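Side-chain contacts in Thiol:disulfide interchange protein DsbL (PDB 3C7M), which forms disulfide bonds in the periplasm by passing its own redox-active disulfide to other proteins, working with DsbI to oxidise the arylsulfate sulfotransferase AssT: residues F72-N77 against A137-P142; D6-E11 against A158-V163; A119-G124 against M130-F135; K23-A28 against K95-Y100. All coordinates share one frame; numbering follows the deposited sequence. Where two conformers were deposited one is given.

Contacts 1, 3 and 4 touch one another in the helical part of DsbL, while contact 2 lies at the far edge of the sheet. Contacts 1 and 3, with centres 12 Å apart, share helix 132-139 and meet where V74 packs on M130 and F135. Contact 4, centred about 7 Å from the centre of the chain, joins contact 1 through F72, which rests on F25, K97 and Y100, and contact 3 through Y100 OH and F120 O, 2.8 Å apart. Its segment 23-28 runs directly into C29, the first cysteine of the redox-active pair C29 and C32, reduced here. Contact 2 touches only contact 4, where V163 packs against V24 and F25; its centre is 28 Å from that of contact 1.

Contact 1 of 4, residues F72-N77 against A137-P142; sequences FAVLIN and AALKEP
V74 meets A138 and L139 with a division of labour between its two methyl groups. CG1 lies 3.7 Å from A138 CB, while CG2 lies against L139, 3.8 Å from its backbone N and 4.1 Å from L139 CB. The fork is set by chi1 of 162°, which places CG1 anti to the backbone N of V74 and CG2 anti to its carbonyl carbon, an arrangement that presents both methyls to A138 and the backbone of L139. V74 is buried and apolar contacts carry the pairing; L139 joins in through its backbone and CB.

Beyond this small patch the contact opens out. A138 and L139 are only partly buried, and the chain then passes through K140 and E141, both exposed, with E141 standing at the N-cap of the next helix. On the other segment, partly exposed N77 turns back on its own helix: ND2 gives A73 O a fairly straight bond of 2.8 Å, reaching that oxygen from the face opposite to N77 N. The same ND2 is also bonded to T147 OG1.

Helix 142-150 packs on the neighbouring flank of helix 65-81, with A73 resting on V144, T147 and L148, while L75 packs against helix 92-106 and M130 adjoins V74 from the loop preceding helix 132-139.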
loop_
_atom_site.group_PDB
_atom_site.type_symbol
_atom_site.label_atom_id
_atom_site.label_comp_id
_atom_site.label_asym_id
_atom_site.label_seq_id
_atom_site.Cartn_x
_atom_site.Cartn_y
_atom_site.Cartn_z
ATOM N N PHE A 72 -2.566 8.130 4.066
ATOM C CA PHE A 72 -1.396 7.291 3.806
ATOM C C PHE A 72 -0.272 8.046 3.104
ATOM O O PHE A 72 0.890 7.850 3.449
ATOM C CB PHE A 72 -1.762 6.042 3.002
ATOM C CG PHE A 72 -2.716 5.100 3.702
ATOM C CD1 PHE A 72 -2.701 4.936 5.094
ATOM C CD2 PHE A 72 -3.600 4.336 2.948
ATOM C CE1 PHE A 72 -3.587 4.053 5.716
ATOM C CE2 PHE A 72 -4.484 3.444 3.563
ATOM C CZ PHE A 72 -4.472 3.294 4.941
ATOM N N ALA A 73 -0.613 8.903 2.136
ATOM C CA ALA A 73 0.401 9.691 1.426
ATOM C C ALA A 73 1.125 10.620 2.392
ATOM O O ALA A 73 2.353 10.756 2.345
ATOM C CB ALA A 73 -0.218 10.487 0.275
ATOM N N VAL A 74 0.366 11.251 3.279
ATOM C CA VAL A 74 0.979 12.133 4.279
ATOM C C VAL A 74 1.920 11.334 5.180
ATOM O O VAL A 74 3.078 11.712 5.379
ATOM C CB VAL A 74 -0.085 12.887 5.102
ATOM C CG1 VAL A 74 0.517 13.451 6.391
ATOM C CG2 VAL A 74 -0.703 14.002 4.256
ATOM N N LEU A 75 1.443 10.203 5.688
ATOM C CA LEU A 75 2.216 9.473 6.690
ATOM C C LEU A 75 3.428 8.757 6.111
ATOM O O LEU A 75 4.468 8.703 6.759
ATOM C CB LEU A 75 1.324 8.522 7.493
ATOM C CG LEU A 75 0.196 9.222 8.265
ATOM C CD1 LEU A 75 -0.731 8.210 8.902
ATOM C CD2 LEU A 75 0.725 10.220 9.316
ATOM N N ILE A 76 3.300 8.236 4.892
ATOM C CA ILE A 76 4.448 7.621 4.205
ATOM C C ILE A 76 5.546 8.647 3.974
ATOM O O ILE A 76 6.714 8.378 4.231
ATOM C CB ILE A 76 4.047 6.933 2.873
ATOM C CG1 ILE A 76 3.328 5.628 3.182
ATOM C CG2 ILE A 76 5.287 6.626 2.018
ATOM C CD1 ILE A 76 2.601 5.028 1.991
ATOM N N ASN A 77 5.166 9.824 3.498
ATOM C CA ASN A 77 6.148 10.890 3.292
ATOM C C ASN A 77 6.828 11.339 4.581
ATOM O O ASN A 77 8.040 11.563 4.597
ATOM C CB ASN A 77 5.531 12.045 2.512
ATOM C CG ASN A 77 5.538 11.784 1.011
ATOM O OD1 ASN A 77 6.576 11.923 0.350
ATOM N ND2 ASN A 77 4.391 11.377 0.467
ATOM N N ALA A 137 -1.914 20.617 6.938
ATOM C CA ALA A 137 -0.718 21.308 6.462
ATOM C C ALA A 137 0.121 20.413 5.546
ATOM O O ALA A 137 0.554 20.847 4.479
ATOM C CB ALA A 137 0.112 21.795 7.644
ATOM N N ALA A 138 0.326 19.162 5.961
ATOM C CA ALA A 138 1.184 18.222 5.230
ATOM C C ALA A 138 0.599 17.824 3.879
ATOM O O ALA A 138 1.334 17.590 2.916
ATOM C CB ALA A 138 1.447 16.983 6.074
ATOM N N LEU A 139 -0.726 17.759 3.816
ATOM C CA LEU A 139 -1.423 17.368 2.603
ATOM C C LEU A 139 -1.175 18.370 1.471
ATOM O O LEU A 139 -1.202 17.997 0.302
ATOM C CB LEU A 139 -2.918 17.211 2.897
ATOM C CG LEU A 139 -3.854 16.722 1.793
ATOM C CD1 LEU A 139 -3.433 15.355 1.276
ATOM C CD2 LEU A 139 -5.275 16.695 2.314
ATOM N N LYS A 140 -0.890 19.624 1.828
ATOM C CA LYS A 140 -0.649 20.681 0.839
ATOM C C LYS A 140 0.728 20.601 0.182
ATOM O O LYS A 140 0.955 21.240 -0.854
ATOM C CB LYS A 140 -0.819 22.069 1.475
ATOM C CG LYS A 140 -2.233 22.411 1.892
ATOM C CD LYS A 140 -2.249 23.719 2.666
ATOM C CE LYS A 140 -3.592 23.952 3.330
ATOM N NZ LYS A 140 -3.561 25.154 4.216
ATOM N N GLU A 141 1.640 19.830 0.776
ATOM C CA GLU A 141 3.033 19.774 0.319
ATOM C C GLU A 141 3.184 19.065 -1.031
ATOM O O GLU A 141 2.517 18.055 -1.283
ATOM C CB GLU A 141 3.930 19.116 1.370
ATOM C CG GLU A 141 3.988 19.866 2.702
ATOM C CD GLU A 141 4.754 21.171 2.612
ATOM O OE1 GLU A 141 5.964 21.131 2.304
ATOM O OE2 GLU A 141 4.149 22.236 2.858
ATOM N N PRO A 142 4.055 19.604 -1.912
ATOM C CA PRO A 142 4.287 19.028 -3.230
ATOM C C PRO A 142 4.610 17.535 -3.229
ATOM O O PRO A 142 4.083 16.819 -4.074
ATOM C CB PRO A 142 5.478 19.831 -3.764
ATOM C CG PRO A 142 5.344 21.139 -3.096
ATOM C CD PRO A 142 4.856 20.828 -1.712
#

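Contact 2 of 4, residues D6-E11 against A158-V163; sequences DYMVLE and AKIQGV
I160 reaches M8 and L10 with separate branches, and the shape of each side chain decides which atoms meet. Its CG2 goes to the methionine and CD1, at the end of the longer branch, to the leucine.

M8 is strongly folded. Its CG sits between the backbone N and the carbonyl carbon (chi1 59°), and further bends at chi2 and chi3 curl the chain so that several of its atoms gather about one methyl group: SD and CE both lie 4.0 Å from I160 CG2, with M8 CG at 4.1 Å. The sulfur and terminal methyl thus lie beside the isoleucine branch, the two side chains running at a slant to one another.

The arrangement joins an edge strand to a helix of the thioredoxin fold. Strand 7-9 is the outermost strand beside 172-174, with backbone bonds between M8 and L173 and between L10 and K171, and L173 also touches M8, L10 and I160.

L10 reaches I160 with one of its two methyls. Its CB does not point straight at the helix, yet chi2 holds CD1 in the extended position and turns CD2, the other branch, toward I160 CD1, 3.3 Å away. That is tighter than normal van der Waals contact, and the chi2 of I160, at 129°, is away from the usual staggered values; the closeness is therefore doubtful, and may reflect either strain against the buried leucine or an imperfectly placed CD1. Beyond I160, G162 leaves the helix with positive phi.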
loop_
_atom_site.group_PDB
_atom_site.type_symbol
_atom_site.label_atom_id
_atom_site.label_comp_id
_atom_site.label_asym_id
_atom_site.label_seq_id
_atom_site.Cartn_x
_atom_site.Cartn_y
_atom_site.Cartn_z
ATOM N N ASP A 6 2.584 -17.690 -12.040
ATOM C CA ASP A 6 3.128 -17.011 -10.864
ATOM C C ASP A 6 3.093 -15.495 -10.996
ATOM O O ASP A 6 2.971 -14.779 -9.999
ATOM C CB ASP A 6 4.542 -17.507 -10.588
ATOM C CG ASP A 6 4.572 -18.985 -10.267
ATOM O OD1 ASP A 6 4.050 -19.363 -9.198
ATOM O OD2 ASP A 6 5.099 -19.762 -11.088
ATOM N N TYR A 7 3.197 -15.016 -12.233
ATOM C CA TYR A 7 3.226 -13.591 -12.507
ATOM C C TYR A 7 2.818 -13.330 -13.948
ATOM O O TYR A 7 2.724 -14.253 -14.762
ATOM C CB TYR A 7 4.629 -13.021 -12.250
ATOM C CG TYR A 7 5.676 -13.485 -13.243
ATOM C CD1 TYR A 7 6.341 -14.698 -13.066
ATOM C CD2 TYR A 7 5.991 -12.719 -14.364
ATOM C CE1 TYR A 7 7.299 -15.134 -13.980
ATOM C CE2 TYR A 7 6.946 -13.143 -15.283
ATOM C CZ TYR A 7 7.592 -14.353 -15.085
ATOM O OH TYR A 7 8.535 -14.772 -15.994
ATOM N N MET A 8 2.580 -12.061 -14.249
ATOM C CA MET A 8 2.359 -11.606 -15.621
ATOM C C MET A 8 3.121 -10.301 -15.845
ATOM O O MET A 8 3.582 -9.661 -14.888
ATOM C CB MET A 8 0.862 -11.471 -15.932
ATOM C CG MET A 8 0.080 -10.509 -15.038
ATOM S SD MET A 8 0.200 -8.770 -15.512
ATOM C CE MET A 8 -0.670 -8.744 -17.083
ATOM N N VAL A 9 3.278 -9.924 -17.109
ATOM C CA VAL A 9 3.967 -8.695 -17.466
ATOM C C VAL A 9 2.927 -7.636 -17.818
ATOM O O VAL A 9 2.103 -7.835 -18.714
ATOM C CB VAL A 9 4.939 -8.893 -18.659
ATOM C CG1 VAL A 9 5.688 -7.604 -18.957
ATOM C CG2 VAL A 9 5.928 -10.025 -18.365
ATOM N N LEU A 10 2.968 -6.517 -17.097
ATOM C CA LEU A 10 2.065 -5.399 -17.352
ATOM C C LEU A 10 2.329 -4.821 -18.734
ATOM O O LEU A 10 3.474 -4.522 -19.083
ATOM C CB LEU A 10 2.245 -4.294 -16.301
ATOM C CG LEU A 10 1.867 -4.605 -14.847
ATOM C CD1 LEU A 10 2.286 -3.466 -13.934
ATOM C CD2 LEU A 10 0.383 -4.875 -14.711
ATOM N N GLU A 11 1.274 -4.658 -19.527
ATOM C CA GLU A 11 1.439 -4.052 -20.849
ATOM C C GLU A 11 1.741 -2.562 -20.709
ATOM O O GLU A 11 2.499 -1.996 -21.501
ATOM C CB GLU A 11 0.218 -4.301 -21.742
ATOM C CG GLU A 11 0.420 -3.911 -23.219
ATOM C CD GLU A 11 1.528 -4.696 -23.913
ATOM O OE1 GLU A 11 1.794 -5.853 -23.523
ATOM O OE2 GLU A 11 2.136 -4.148 -24.857
ATOM N N ALA A 158 -4.985 -2.631 -10.750
ATOM C CA ALA A 158 -5.966 -3.412 -10.002
ATOM C C ALA A 158 -6.917 -4.233 -10.886
ATOM O O ALA A 158 -7.502 -5.209 -10.419
ATOM C CB ALA A 158 -6.756 -2.512 -9.044
ATOM N N LYS A 159 -7.066 -3.830 -12.146
ATOM C CA LYS A 159 -7.946 -4.521 -13.105
ATOM C C LYS A 159 -7.535 -5.948 -13.424
ATOM O O LYS A 159 -8.381 -6.793 -13.744
ATOM C CB LYS A 159 -7.968 -3.776 -14.437
ATOM C CG LYS A 159 -8.669 -2.451 -14.421
ATOM C CD LYS A 159 -8.519 -1.819 -15.783
ATOM C CE LYS A 159 -9.244 -0.500 -15.859
ATOM N NZ LYS A 159 -9.115 0.068 -17.221
ATOM N N ILE A 160 -6.231 -6.207 -13.380
ATOM C CA ILE A 160 -5.689 -7.471 -13.862
ATOM C C ILE A 160 -6.112 -8.639 -12.977
ATOM O O ILE A 160 -6.684 -9.618 -13.467
ATOM C CB ILE A 160 -4.162 -7.392 -14.018
ATOM C CG1 ILE A 160 -3.825 -6.428 -15.150
ATOM C CG2 ILE A 160 -3.575 -8.767 -14.325
ATOM C CD1 ILE A 160 -2.840 -5.386 -14.789
ATOM N N GLN A 161 -5.852 -8.531 -11.675
ATOM C CA GLN A 161 -6.200 -9.611 -10.753
ATOM C C GLN A 161 -6.596 -9.099 -9.366
ATOM O O GLN A 161 -6.480 -9.809 -8.366
ATOM C CB GLN A 161 -5.069 -10.655 -10.689
ATOM C CG GLN A 161 -3.675 -10.088 -10.386
ATOM C CD GLN A 161 -3.369 -10.086 -8.906
ATOM O OE1 GLN A 161 -3.314 -11.144 -8.271
ATOM N NE2 GLN A 161 -3.176 -8.900 -8.341
ATOM N N GLY A 162 -7.097 -7.865 -9.328
ATOM C CA GLY A 162 -7.605 -7.272 -8.097
ATOM C C GLY A 162 -6.508 -6.718 -7.214
ATOM O O GLY A 162 -5.390 -6.477 -7.666
ATOM N N VAL A 163 -6.849 -6.502 -5.950
ATOM C CA VAL A 163 -5.864 -6.148 -4.936
ATOM C C VAL A 163 -5.839 -7.234 -3.855
ATOM O O VAL A 163 -6.852 -7.899 -3.623
ATOM C CB VAL A 163 -6.116 -4.737 -4.327
ATOM C CG1 VAL A 163 -5.766 -3.648 -5.335
ATOM C CG2 VAL A 163 -7.559 -4.587 -3.841
#

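Contact 3 of 4, residues A119-G124 against M130-F135; sequences AFIKTG and MSQADF
I121 faces Q132 and F135 from the neighbouring helix, and its CG2 methyl touches both. The apolar part of the contact is with the F135 ring: I121 CG2 lies 4.0 Å from CE2 of F135, approaching the ring obliquely, and I121 CD1 follows at 4.2 Å from the same ring atom. The two side chains run at about a right angle, and chi1 of 164° at F135, with CG anti to its backbone N, directs the ring toward helix 117-128.

A mixed contact lies beside it. Q132 bends at chi2 (67°), bringing its amide round until OE1 is 3.4 Å from I121 CG2, a van der Waals approach of an oxygen to a methyl. NE2 of the same amide hydrogen-bonds to E136 OE2.

Hydrogen bonding within the second segment shapes the helix start. S131 OG accepts from D134 N at 3.1 Å, and F135 N bonds to S131 O. S131 is thus the N-cap of helix 132-139, following directly on the M130 linker. With L125 also packed against M130, Q132 and F135, the arrangement is one of two consecutive helices joined by a short loop and packed on each other, within the helical region characteristic of DsbA-like proteins.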
loop_
_atom_site.group_PDB
_atom_site.type_symbol
_atom_site.label_atom_id
_atom_site.label_comp_id
_atom_site.label_asym_id
_atom_site.label_seq_id
_atom_site.Cartn_x
_atom_site.Cartn_y
_atom_site.Cartn_z
ATOM N N ALA A 119 -14.578 11.893 10.699
ATOM C CA ALA A 119 -14.470 10.724 11.566
ATOM C C ALA A 119 -13.538 9.688 10.966
ATOM O O ALA A 119 -12.738 9.084 11.683
ATOM C CB ALA A 119 -15.823 10.120 11.820
ATOM N N PHE A 120 -13.626 9.477 9.653
ATOM C CA PHE A 120 -12.720 8.524 9.018
ATOM C C PHE A 120 -11.268 8.970 9.181
ATOM O O PHE A 120 -10.403 8.194 9.591
ATOM C CB PHE A 120 -13.038 8.331 7.532
ATOM C CG PHE A 120 -12.108 7.372 6.851
ATOM C CD1 PHE A 120 -12.377 6.004 6.860
ATOM C CD2 PHE A 120 -10.946 7.825 6.224
ATOM C CE1 PHE A 120 -11.524 5.091 6.254
ATOM C CE2 PHE A 120 -10.075 6.914 5.609
ATOM C CZ PHE A 120 -10.369 5.547 5.616
ATOM N N ILE A 121 -11.005 10.228 8.867
ATOM C CA ILE A 121 -9.648 10.758 8.978
ATOM C C ILE A 121 -9.139 10.636 10.427
ATOM O O ILE A 121 -7.987 10.239 10.653
ATOM C CB ILE A 121 -9.584 12.199 8.441
ATOM C CG1 ILE A 121 -9.691 12.188 6.910
ATOM C CG2 ILE A 121 -8.296 12.890 8.876
ATOM C CD1 ILE A 121 -10.086 13.533 6.309
ATOM N N LYS A 122 -10.008 10.947 11.392
ATOM C CA LYS A 122 -9.643 10.905 12.813
ATOM C C LYS A 122 -9.147 9.518 13.216
ATOM O O LYS A 122 -8.164 9.392 13.950
ATOM C CB LYS A 122 -10.832 11.310 13.696
ATOM C CG LYS A 122 -10.501 11.388 15.178
ATOM C CD LYS A 122 -11.627 12.033 15.977
ATOM C CE LYS A 122 -11.194 12.317 17.417
ATOM N NZ LYS A 122 -11.050 11.061 18.205
ATOM N N THR A 123 -9.817 8.477 12.727
ATOM C CA THR A 123 -9.453 7.111 13.082
ATOM C C THR A 123 -7.984 6.856 12.753
ATOM O O THR A 123 -7.218 6.376 13.595
ATOM C CB THR A 123 -10.346 6.089 12.380
ATOM O OG1 THR A 123 -11.668 6.179 12.927
ATOM C CG2 THR A 123 -9.809 4.675 12.594
ATOM N N GLY A 124 -7.583 7.247 11.548
ATOM C CA GLY A 124 -6.208 7.044 11.113
ATOM C C GLY A 124 -5.211 7.937 11.805
ATOM O O GLY A 124 -4.152 7.468 12.234
ATOM N N MET A 130 -0.962 11.818 14.942
ATOM C CA MET A 130 -0.859 13.066 14.197
ATOM C C MET A 130 -2.107 13.905 14.414
ATOM O O MET A 130 -3.228 13.378 14.415
ATOM C CB MET A 130 -0.640 12.806 12.694
ATOM C CG MET A 130 -0.586 14.088 11.854
ATOM S SD MET A 130 -0.228 13.816 10.106
ATOM C CE MET A 130 1.555 13.766 10.110
ATOM N N SER A 131 -1.909 15.207 14.605
ATOM C CA SER A 131 -3.028 16.133 14.748
ATOM C C SER A 131 -3.690 16.419 13.407
ATOM O O SER A 131 -3.056 16.354 12.344
ATOM C CB SER A 131 -2.583 17.452 15.407
ATOM O OG SER A 131 -1.760 18.217 14.541
ATOM N N GLN A 132 -4.978 16.741 13.466
ATOM C CA GLN A 132 -5.722 17.174 12.288
ATOM C C GLN A 132 -5.041 18.355 11.603
ATOM O O GLN A 132 -4.880 18.359 10.385
ATOM C CB GLN A 132 -7.157 17.539 12.667
ATOM C CG GLN A 132 -8.053 17.854 11.471
ATOM C CD GLN A 132 -8.319 16.649 10.582
ATOM O OE1 GLN A 132 -8.374 15.512 11.053
ATOM N NE2 GLN A 132 -8.497 16.896 9.289
ATOM N N ALA A 133 -4.631 19.347 12.394
ATOM C CA ALA A 133 -3.959 20.524 11.849
ATOM C C ALA A 133 -2.684 20.147 11.090
ATOM O O ALA A 133 -2.450 20.640 9.984
ATOM C CB ALA A 133 -3.653 21.534 12.961
ATOM N N ASP A 134 -1.879 19.256 11.670
ATOM C CA ASP A 134 -0.636 18.824 11.017
ATOM C C ASP A 134 -0.893 18.077 9.712
ATOM O O ASP A 134 -0.193 18.292 8.720
ATOM C CB ASP A 134 0.217 17.976 11.956
ATOM C CG ASP A 134 0.940 18.805 13.002
ATOM O OD1 ASP A 134 0.774 20.045 13.021
ATOM O OD2 ASP A 134 1.688 18.211 13.796
ATOM N N PHE A 135 -1.904 17.210 9.717
ATOM C CA PHE A 135 -2.313 16.498 8.509
ATOM C C PHE A 135 -2.718 17.472 7.398
ATOM O O PHE A 135 -2.296 17.334 6.244
ATOM C CB PHE A 135 -3.460 15.535 8.838
ATOM C CG PHE A 135 -4.210 15.043 7.633
ATOM C CD1 PHE A 135 -3.628 14.125 6.762
ATOM C CD2 PHE A 135 -5.503 15.500 7.364
ATOM C CE1 PHE A 135 -4.322 13.665 5.640
ATOM C CE2 PHE A 135 -6.202 15.047 6.242
ATOM C CZ PHE A 135 -5.601 14.126 5.380
#

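Contact 4 of 4, residues K23-A28 against K95-Y100; sequences KVFSYA and KAKFAY
The backbones of Y27 and Y100 come closest here, their CA atoms 6.2 Å apart, where the chain has just left strand 20-25 and passes helix 92-106. S26 OG accepts from A28 N at 3.0 Å, an ST turn that bends the chain after the strand.

At that nearest point Y27 CB and Y100 CB are 4.1 Å apart. Both CB atoms face across the contact, but the rings continue to other partners: Y27 OH bonds to Y64 N, and Y100 OH to F120 O. A28 CB lies over one face of the Y27 ring, 3.9 Å above its plane and over its centre.

In the thioredoxin fold this central strand leads to the active-site CxxC, and here residues 23-28 are followed at once by C29, the first cysteine of the pair C29 and C32, whose disulfide is redox-active but absent from this reduced structure. F25, its side chain touching that motif, puts CE2 4.0 Å from K97 CD, the lysine methylene approaching the ring obliquely. K97 arrives with an extended chain (chi1 and chi2 near 180°) that bends only at chi3, bringing CD, rather than the whole chain, against the phenylalanine, which it crosses at a slant.

Two residues earlier in the strand, K23 NZ stands 4.4 Å from K97 NZ. Both turn to D36, whose OD2 forms a salt bridge with K23 NZ and a long, weak ion pair with K97 NZ; the shared carboxylate probably balances both charges.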
loop_
_atom_site.group_PDB
_atom_site.type_symbol
_atom_site.label_atom_id
_atom_site.label_comp_id
_atom_site.label_asym_id
_atom_site.label_seq_id
_atom_site.Cartn_x
_atom_site.Cartn_y
_atom_site.Cartn_z
ATOM N N LYS A 23 3.184 -2.348 -3.768
ATOM C CA LYS A 23 2.003 -3.100 -3.378
ATOM C C LYS A 23 0.783 -2.210 -3.521
ATOM O O LYS A 23 0.592 -1.275 -2.734
ATOM C CB LYS A 23 2.103 -3.635 -1.949
ATOM C CG LYS A 23 0.890 -4.480 -1.563
ATOM C CD LYS A 23 0.739 -4.634 -0.069
ATOM C CE LYS A 23 0.468 -3.274 0.558
ATOM N NZ LYS A 23 -0.370 -3.397 1.771
ATOM N N VAL A 24 -0.022 -2.487 -4.540
ATOM C CA VAL A 24 -1.293 -1.787 -4.696
ATOM C C VAL A 24 -2.280 -2.403 -3.713
ATOM O O VAL A 24 -2.460 -3.620 -3.679
ATOM C CB VAL A 24 -1.834 -1.852 -6.140
ATOM C CG1 VAL A 24 -3.106 -1.008 -6.257
ATOM C CG2 VAL A 24 -0.768 -1.356 -7.122
ATOM N N PHE A 25 -2.900 -1.570 -2.886
ATOM C CA PHE A 25 -3.816 -2.089 -1.872
ATOM C C PHE A 25 -4.943 -1.111 -1.605
ATOM O O PHE A 25 -4.905 0.032 -2.059
ATOM C CB PHE A 25 -3.066 -2.419 -0.570
ATOM C CG PHE A 25 -2.752 -1.212 0.273
ATOM C CD1 PHE A 25 -1.827 -0.250 -0.160
ATOM C CD2 PHE A 25 -3.403 -1.016 1.487
ATOM C CE1 PHE A 25 -1.554 0.882 0.615
ATOM C CE2 PHE A 25 -3.128 0.113 2.258
ATOM C CZ PHE A 25 -2.202 1.052 1.820
ATOM N N SER A 26 -5.949 -1.590 -0.880
ATOM C CA SER A 26 -7.038 -0.737 -0.389
ATOM C C SER A 26 -7.336 -1.089 1.051
ATOM O O SER A 26 -7.354 -2.267 1.411
ATOM C CB SER A 26 -8.307 -0.958 -1.214
ATOM O OG SER A 26 -9.442 -0.402 -0.560
ATOM N N TYR A 27 -7.594 -0.075 1.873
ATOM C CA TYR A 27 -7.991 -0.308 3.259
ATOM C C TYR A 27 -9.232 -1.221 3.335
ATOM O O TYR A 27 -9.422 -1.948 4.318
ATOM C CB TYR A 27 -8.267 1.029 3.968
ATOM C CG TYR A 27 -9.612 1.625 3.608
ATOM C CD1 TYR A 27 -9.789 2.336 2.423
ATOM C CD2 TYR A 27 -10.713 1.449 4.444
ATOM C CE1 TYR A 27 -11.033 2.859 2.075
ATOM C CE2 TYR A 27 -11.950 1.974 4.112
ATOM C CZ TYR A 27 -12.106 2.671 2.936
ATOM O OH TYR A 27 -13.336 3.191 2.625
ATOM N N ALA A 28 -10.070 -1.175 2.298
ATOM C CA ALA A 28 -11.367 -1.866 2.309
ATOM C C ALA A 28 -11.304 -3.292 1.761
ATOM O O ALA A 28 -12.332 -3.969 1.642
ATOM C CB ALA A 28 -12.395 -1.047 1.556
ATOM N N LYS A 95 0.785 2.386 11.657
ATOM C CA LYS A 95 -0.228 2.530 12.691
ATOM C C LYS A 95 -1.584 2.881 12.092
ATOM O O LYS A 95 -2.602 2.283 12.455
ATOM C CB LYS A 95 0.199 3.585 13.707
ATOM C CG LYS A 95 1.381 3.151 14.562
ATOM C CD LYS A 95 1.804 4.241 15.529
ATOM C CE LYS A 95 3.011 3.811 16.355
ATOM N NZ LYS A 95 3.460 4.925 17.248
ATOM N N ALA A 96 -1.598 3.847 11.174
ATOM C CA ALA A 96 -2.849 4.224 10.525
ATOM C C ALA A 96 -3.424 3.081 9.694
ATOM O O ALA A 96 -4.631 2.818 9.742
ATOM C CB ALA A 96 -2.665 5.466 9.662
ATOM N N LYS A 97 -2.560 2.397 8.939
ATOM C CA LYS A 97 -3.003 1.315 8.063
ATOM C C LYS A 97 -3.696 0.214 8.855
ATOM O O LYS A 97 -4.790 -0.218 8.503
ATOM C CB LYS A 97 -1.828 0.750 7.266
ATOM C CG LYS A 97 -2.211 -0.404 6.339
ATOM C CD LYS A 97 -1.016 -0.948 5.539
ATOM C CE LYS A 97 0.164 -1.301 6.425
ATOM N NZ LYS A 97 1.138 -2.229 5.746
ATOM N N PHE A 98 -3.081 -0.210 9.951
ATOM C CA PHE A 98 -3.705 -1.266 10.734
ATOM C C PHE A 98 -4.928 -0.807 11.508
ATOM O O PHE A 98 -5.844 -1.612 11.739
ATOM C CB PHE A 98 -2.687 -2.010 11.588
ATOM C CG PHE A 98 -1.886 -2.993 10.795
ATOM C CD1 PHE A 98 -2.459 -4.193 10.376
ATOM C CD2 PHE A 98 -0.585 -2.702 10.418
ATOM C CE1 PHE A 98 -1.734 -5.093 9.613
ATOM C CE2 PHE A 98 0.151 -3.607 9.666
ATOM C CZ PHE A 98 -0.424 -4.805 9.273
ATOM N N ALA A 99 -4.967 0.475 11.866
ATOM C CA ALA A 99 -6.156 1.035 12.506
ATOM C C ALA A 99 -7.347 0.980 11.551
ATOM O O ALA A 99 -8.459 0.629 11.963
ATOM C CB ALA A 99 -5.903 2.457 12.967
ATOM N N TYR A 100 -7.118 1.322 10.282
ATOM C CA TYR A 100 -8.193 1.248 9.292
ATOM C C TYR A 100 -8.615 -0.179 9.008
ATOM O O TYR A 100 -9.801 -0.456 8.898
ATOM C CB TYR A 100 -7.818 1.960 7.985
ATOM C CG TYR A 100 -7.864 3.463 8.107
ATOM C CD1 TYR A 100 -9.003 4.110 8.585
ATOM C CD2 TYR A 100 -6.773 4.239 7.736
ATOM C CE1 TYR A 100 -9.046 5.504 8.699
ATOM C CE2 TYR A 100 -6.803 5.619 7.843
ATOM C CZ TYR A 100 -7.946 6.251 8.323
ATOM O OH TYR A 100 -7.963 7.628 8.428
#